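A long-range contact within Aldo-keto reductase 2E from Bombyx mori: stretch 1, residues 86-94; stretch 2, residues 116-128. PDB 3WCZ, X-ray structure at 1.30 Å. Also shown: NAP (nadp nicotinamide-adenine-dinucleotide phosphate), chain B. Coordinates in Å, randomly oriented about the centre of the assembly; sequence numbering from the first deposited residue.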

# COMPACT_ATOMS: atom_id res chain seq x y z
N THR A 86 4.07 -4.44 -6.54
CA THR A 86 2.89 -5.21 -6.89
C THR A 86 2.77 -6.41 -5.95
O THR A 86 3.59 -6.58 -5.03
N LYS A 87 1.71 -7.20 -6.15
CA LYS A 87 1.27 -8.17 -5.15
C LYS A 87 0.83 -9.47 -5.80
O LYS A 87 0.15 -9.49 -6.85
N LEU A 88 1.19 -10.55 -5.11
CA LEU A 88 0.86 -11.94 -5.46
C LEU A 88 -0.53 -12.23 -4.95
O LEU A 88 -0.80 -12.10 -3.75
N TRP A 89 -1.43 -12.67 -5.84
CA TRP A 89 -2.80 -12.94 -5.43
C TRP A 89 -2.96 -14.30 -4.73
O TRP A 89 -2.06 -15.16 -4.78
N ASN A 90 -4.09 -14.46 -4.06
CA ASN A 90 -4.35 -15.56 -3.14
C ASN A 90 -4.39 -16.94 -3.79
O ASN A 90 -4.25 -17.94 -3.09
N ASP A 91 -4.59 -17.00 -5.10
CA ASP A 91 -4.65 -18.29 -5.81
C ASP A 91 -3.29 -18.73 -6.36
O ASP A 91 -3.20 -19.70 -7.11
N LYS A 92 -2.23 -18.04 -5.96
CA LYS A 92 -0.89 -18.33 -6.43
C LYS A 92 0.07 -18.58 -5.27
O LYS A 92 1.25 -18.19 -5.33
N HIS A 93 -0.41 -19.24 -4.23
CA HIS A 93 0.39 -19.40 -3.02
C HIS A 93 1.31 -20.62 -2.98
O HIS A 93 2.18 -20.70 -2.11
N ALA A 94 1.13 -21.60 -3.86
CA ALA A 94 2.08 -22.71 -3.83
C ALA A 94 3.46 -22.20 -4.19
O ALA A 94 3.59 -21.29 -5.00
N LEU A 116 9.32 -4.07 -5.24
CA LEU A 116 8.76 -4.71 -4.05
C LEU A 116 7.64 -5.63 -4.50
O LEU A 116 6.72 -5.21 -5.16
N TYR A 117 7.76 -6.90 -4.13
CA TYR A 117 6.69 -7.88 -4.32
C TYR A 117 6.15 -8.27 -2.97
O TYR A 117 6.90 -8.60 -2.04
N LEU A 118 4.82 -8.23 -2.83
CA LEU A 118 4.13 -8.54 -1.58
C LEU A 118 3.21 -9.73 -1.72
O LEU A 118 2.48 -9.84 -2.72
N ILE A 119 3.16 -10.55 -0.68
CA ILE A 119 2.08 -11.52 -0.58
C ILE A 119 0.83 -10.71 -0.20
O ILE A 119 0.81 -10.06 0.85
N HIS A 120 -0.22 -10.73 -1.02
CA HIS A 120 -1.34 -9.81 -0.84
C HIS A 120 -2.15 -10.09 0.43
O HIS A 120 -2.55 -9.16 1.13
N PHE A 121 -2.37 -11.37 0.72
CA PHE A 121 -2.99 -11.82 1.97
C PHE A 121 -2.33 -13.12 2.41
O PHE A 121 -1.81 -13.89 1.57
N PRO A 122 -2.45 -13.46 3.70
CA PRO A 122 -1.89 -14.74 4.17
C PRO A 122 -2.78 -15.93 3.83
O PRO A 122 -2.36 -17.06 4.05
N ILE A 123 -3.98 -15.68 3.34
CA ILE A 123 -4.94 -16.69 2.94
C ILE A 123 -4.59 -17.21 1.56
O ILE A 123 -4.19 -16.46 0.68
N ALA A 124 -4.79 -18.51 1.37
CA ALA A 124 -4.64 -19.17 0.07
C ALA A 124 -6.02 -19.61 -0.39
O ALA A 124 -6.80 -20.15 0.40
N THR A 125 -6.33 -19.39 -1.66
CA THR A 125 -7.59 -19.85 -2.24
C THR A 125 -7.32 -20.57 -3.54
O THR A 125 -6.23 -20.52 -4.12
N LYS A 126 -8.33 -21.32 -3.98
CA LYS A 126 -8.35 -21.83 -5.32
C LYS A 126 -8.86 -20.71 -6.23
O LYS A 126 -9.32 -19.66 -5.75
N PRO A 127 -8.72 -20.88 -7.54
CA PRO A 127 -9.02 -19.75 -8.41
C PRO A 127 -10.48 -19.28 -8.32
O PRO A 127 -10.78 -18.15 -8.72
N ASP A 128 -11.35 -20.14 -7.80
CA ASP A 128 -12.76 -19.79 -7.61
C ASP A 128 -13.06 -19.18 -6.23
O ASP A 128 -14.22 -19.06 -5.85

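The two stretches run side by side as parallel strands, 86-88 against 116-119, and the chains stay in contact beyond them; 947 Å² is buried between them. L116 contributes mainly backbone: its O accepts from T86 N at 3.1 Å, while its side chain (t, p) comes no nearer than 5.5 Å, L116 CB to T86 N.

Y117 shares a sheet face with T86, L88 and I119. Its t rotamer brings the ring back over stretch 1, placing CD1 3.8 Å from T86 CG2 and CZ 3.7 Å from L88 CB. The hydroxyl reaches a water at 2.8 Å from Y117 OH, and that water donates to K87 O at 2.9 Å. L118 (m, t) lies on the other face with K87, its CD1 4.2 Å from K87 CE; the backbone bonds L118 N to T86 O (3.0 Å) and L88 N to L118 O (2.8 Å, 167°) fix this register. I119 (m, t) sends CG2 to 3.7 Å from H93 NE2.

H120 points toward stretch 1, with chi1 at -157° (t), and its ring is held from both faces. K87 CD sits 3.6 Å from the H120 ring centroid and only 5° off the normal, a CH-pi contact; over the opposite face, the edge of W89 meets H120 with six-membered and imidazole centroids 5.0 Å apart and planes at 83°. A water joins H120 ND1 (2.9 Å) to K87 O (3.1 Å). At the ring edge, H120 NE2 lies 3.4 Å from N7N of the NADP, which also approaches K87, CE to O7N being 3.7 Å.

F121 (m) places CE1 3.8 Å from W89 CZ3 and CB 3.4 Å from N90 OD1. A water accepts from F121 N at 3.1 Å and lies 2.7 Å from each of L88 O, N90 OD1 and H93 NE2. H93, with chi1 at -83°, also points toward stretch 2, its CE1 2.9 Å from F121 O. P122 points away, yet its O receives a water at 2.8 Å that is equally far from H93 ND1. The I123 side chain (m, t) points sideways, and I123 O lies 3.0 Å from H93 CE1.

A124 lies over one face of the H93 ring, its CB 3.8 Å from H93 ND1. T125 N donates to N90 O (2.9 Å, 170°), and T125 OG1 (p) lies 3.6 Å from N90 CB; a water bridges T125 OG1 (2.9 Å) and N90 ND2 (3.2 Å). P127 closes the contact with CB 3.9 Å from D91 OD2.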

# COMPACT_ATOMS: atom_id res chain seq x y z
CB THR A 86 2.81 -5.56 -8.37
OG1 THR A 86 1.45 -5.93 -8.64
CG2 THR A 86 3.79 -6.66 -8.78
CB LYS A 87 0.12 -7.60 -4.30
CG LYS A 87 0.30 -6.16 -3.86
CD LYS A 87 -0.71 -5.73 -2.83
CE LYS A 87 -0.65 -4.26 -2.50
NZ LYS A 87 -1.24 -3.40 -3.55
CB LEU A 88 1.84 -12.84 -4.72
CG LEU A 88 1.64 -14.34 -4.89
CD1 LEU A 88 2.16 -14.83 -6.25
CD2 LEU A 88 2.28 -15.08 -3.71
CB TRP A 89 -3.79 -12.74 -6.60
CG TRP A 89 -5.23 -12.81 -6.14
CD1 TRP A 89 -6.19 -13.70 -6.56
CD2 TRP A 89 -5.84 -12.01 -5.12
NE1 TRP A 89 -7.34 -13.50 -5.86
CE2 TRP A 89 -7.16 -12.47 -4.97
CE3 TRP A 89 -5.39 -10.96 -4.32
CZ2 TRP A 89 -8.04 -11.90 -4.06
CZ3 TRP A 89 -6.25 -10.41 -3.41
CH2 TRP A 89 -7.57 -10.87 -3.29
CB ASN A 90 -5.68 -15.35 -2.44
CG ASN A 90 -5.74 -14.08 -1.62
OD1 ASN A 90 -4.74 -13.40 -1.36
ND2 ASN A 90 -6.97 -13.72 -1.23
CB ASP A 91 -5.70 -18.29 -6.93
CG ASP A 91 -5.41 -17.30 -8.04
OD1 ASP A 91 -4.61 -16.36 -7.87
OD2 ASP A 91 -6.04 -17.45 -9.12
CB LYS A 92 -0.33 -17.20 -7.31
CG LYS A 92 -1.18 -16.87 -8.55
CD LYS A 92 -1.31 -18.02 -9.53
CE LYS A 92 -2.15 -17.58 -10.73
NZ LYS A 92 -2.26 -18.62 -11.74
CB HIS A 93 -0.51 -19.36 -1.78
CG HIS A 93 -0.83 -17.97 -1.32
ND1 HIS A 93 -1.00 -17.67 0.00
CD2 HIS A 93 -0.97 -16.81 -2.00
CE1 HIS A 93 -1.26 -16.38 0.13
NE2 HIS A 93 -1.26 -15.83 -1.07
CB ALA A 94 1.63 -23.81 -4.77
CB LEU A 116 8.22 -3.66 -3.08
CG LEU A 116 7.58 -4.18 -1.80
CD1 LEU A 116 8.49 -5.03 -0.97
CD2 LEU A 116 7.12 -2.99 -1.00
CB TYR A 117 7.22 -9.10 -5.04
CG TYR A 117 6.19 -9.94 -5.75
CD1 TYR A 117 5.13 -9.37 -6.43
CD2 TYR A 117 6.31 -11.32 -5.81
CE1 TYR A 117 4.22 -10.14 -7.13
CE2 TYR A 117 5.40 -12.10 -6.50
CZ TYR A 117 4.35 -11.50 -7.16
OH TYR A 117 3.48 -12.31 -7.87
CB LEU A 118 3.26 -7.35 -1.16
CG LEU A 118 3.99 -6.03 -0.95
CD1 LEU A 118 2.99 -4.95 -0.58
CD2 LEU A 118 5.04 -6.12 0.11
CB ILE A 119 2.35 -12.58 0.50
CG1 ILE A 119 3.67 -13.32 0.24
CG2 ILE A 119 1.17 -13.55 0.58
CD1 ILE A 119 3.91 -14.45 1.24
CB HIS A 120 -2.24 -9.87 -2.11
CG HIS A 120 -3.09 -8.65 -2.32
ND1 HIS A 120 -3.40 -8.19 -3.58
CD2 HIS A 120 -3.71 -7.83 -1.45
CE1 HIS A 120 -4.18 -7.12 -3.47
NE2 HIS A 120 -4.37 -6.87 -2.18
CB PHE A 121 -4.49 -12.14 1.80
CG PHE A 121 -5.37 -10.93 1.64
CD1 PHE A 121 -5.61 -10.43 0.39
CD2 PHE A 121 -5.98 -10.35 2.74
CE1 PHE A 121 -6.43 -9.31 0.22
CE2 PHE A 121 -6.78 -9.21 2.60
CZ PHE A 121 -7.01 -8.70 1.33
CB PRO A 122 -1.77 -14.55 5.70
CG PRO A 122 -2.81 -13.50 6.04
CD PRO A 122 -2.88 -12.59 4.82
CB ILE A 123 -6.37 -16.07 2.89
CG1 ILE A 123 -6.75 -15.51 4.27
CG2 ILE A 123 -7.38 -17.07 2.43
CD1 ILE A 123 -7.92 -14.53 4.20
CB ALA A 124 -3.71 -20.34 0.16
CB THR A 125 -8.58 -18.70 -2.48
OG1 THR A 125 -8.05 -17.82 -3.48
CG2 THR A 125 -8.83 -17.94 -1.20
CB LYS A 126 -9.25 -23.08 -5.39
CG LYS A 126 -8.91 -24.19 -4.39
CD LYS A 126 -7.59 -24.83 -4.68
CE LYS A 126 -7.41 -26.16 -3.91
NZ LYS A 126 -8.24 -27.31 -4.44
CB PRO A 127 -8.69 -20.29 -9.80
CG PRO A 127 -7.69 -21.35 -9.57
CD PRO A 127 -8.07 -21.98 -8.25
CB ASP A 128 -13.66 -21.00 -7.84
CG ASP A 128 -13.37 -22.15 -6.89
OD1 ASP A 128 -12.54 -21.97 -5.98
OD2 ASP A 128 -13.98 -23.23 -7.05
PA NAP B . -7.86 5.93 -0.36
O1A NAP B . -6.58 6.40 -0.91
O2A NAP B . -8.05 5.56 1.03
O5B NAP B . -9.07 6.83 -0.76
C5B NAP B . -9.26 7.23 -2.09
C4B NAP B . -10.43 8.19 -2.28
O4B NAP B . -10.09 9.48 -1.72
C3B NAP B . -10.86 8.43 -3.68
O3B NAP B . -12.27 8.54 -3.66
C2B NAP B . -10.22 9.68 -4.02
O2B NAP B . -10.85 10.41 -5.05
C1B NAP B . -10.24 10.45 -2.72
N9A NAP B . -9.17 11.41 -2.51
C8A NAP B . -7.87 11.22 -2.82
N7A NAP B . -7.13 12.23 -2.40
C5A NAP B . -7.97 13.12 -1.79
C6A NAP B . -7.76 14.36 -1.16
N6A NAP B . -6.52 14.99 -1.06
N1A NAP B . -8.85 14.96 -0.66
C2A NAP B . -10.06 14.40 -0.74
N3A NAP B . -10.29 13.22 -1.33
C4A NAP B . -9.23 12.57 -1.84
O3 NAP B . -8.27 4.66 -1.27
PN NAP B . -8.04 3.08 -1.32
O1N NAP B . -8.04 2.75 -2.77
O2N NAP B . -9.04 2.44 -0.43
O5D NAP B . -6.61 2.80 -0.69
C5D NAP B . -5.46 3.32 -1.26
C4D NAP B . -4.55 2.30 -1.95
O4D NAP B . -4.03 1.35 -1.04
C3D NAP B . -5.22 1.46 -2.99
O3D NAP B . -5.54 2.17 -4.16
C2D NAP B . -4.27 0.38 -3.15
O2D NAP B . -3.15 0.80 -3.87
C1D NAP B . -3.91 0.09 -1.70
N1N NAP B . -4.69 -0.91 -0.97
C2N NAP B . -4.16 -2.10 -0.68
C3N NAP B . -4.88 -3.03 0.03
C7N NAP B . -4.20 -4.31 0.35
O7N NAP B . -2.95 -4.41 0.39
N7N NAP B . -5.00 -5.32 0.75
C4N NAP B . -6.22 -2.79 0.39
C5N NAP B . -6.77 -1.53 0.10
C6N NAP B . -5.97 -0.62 -0.58
P2B NAP B . -10.08 10.89 -6.37
O1X NAP B . -11.20 11.54 -7.21
O2X NAP B . -9.08 11.88 -5.97
O3X NAP B . -9.50 9.66 -7.02
O HOH W 1 -2.89 -9.30 -6.20
O HOH W 2 1.42 -10.89 -9.02
O HOH W 3 -2.05 -13.32 -1.67
O HOH W 4 -9.08 -15.17 -3.11
O HOH W 5 -1.05 -18.92 2.45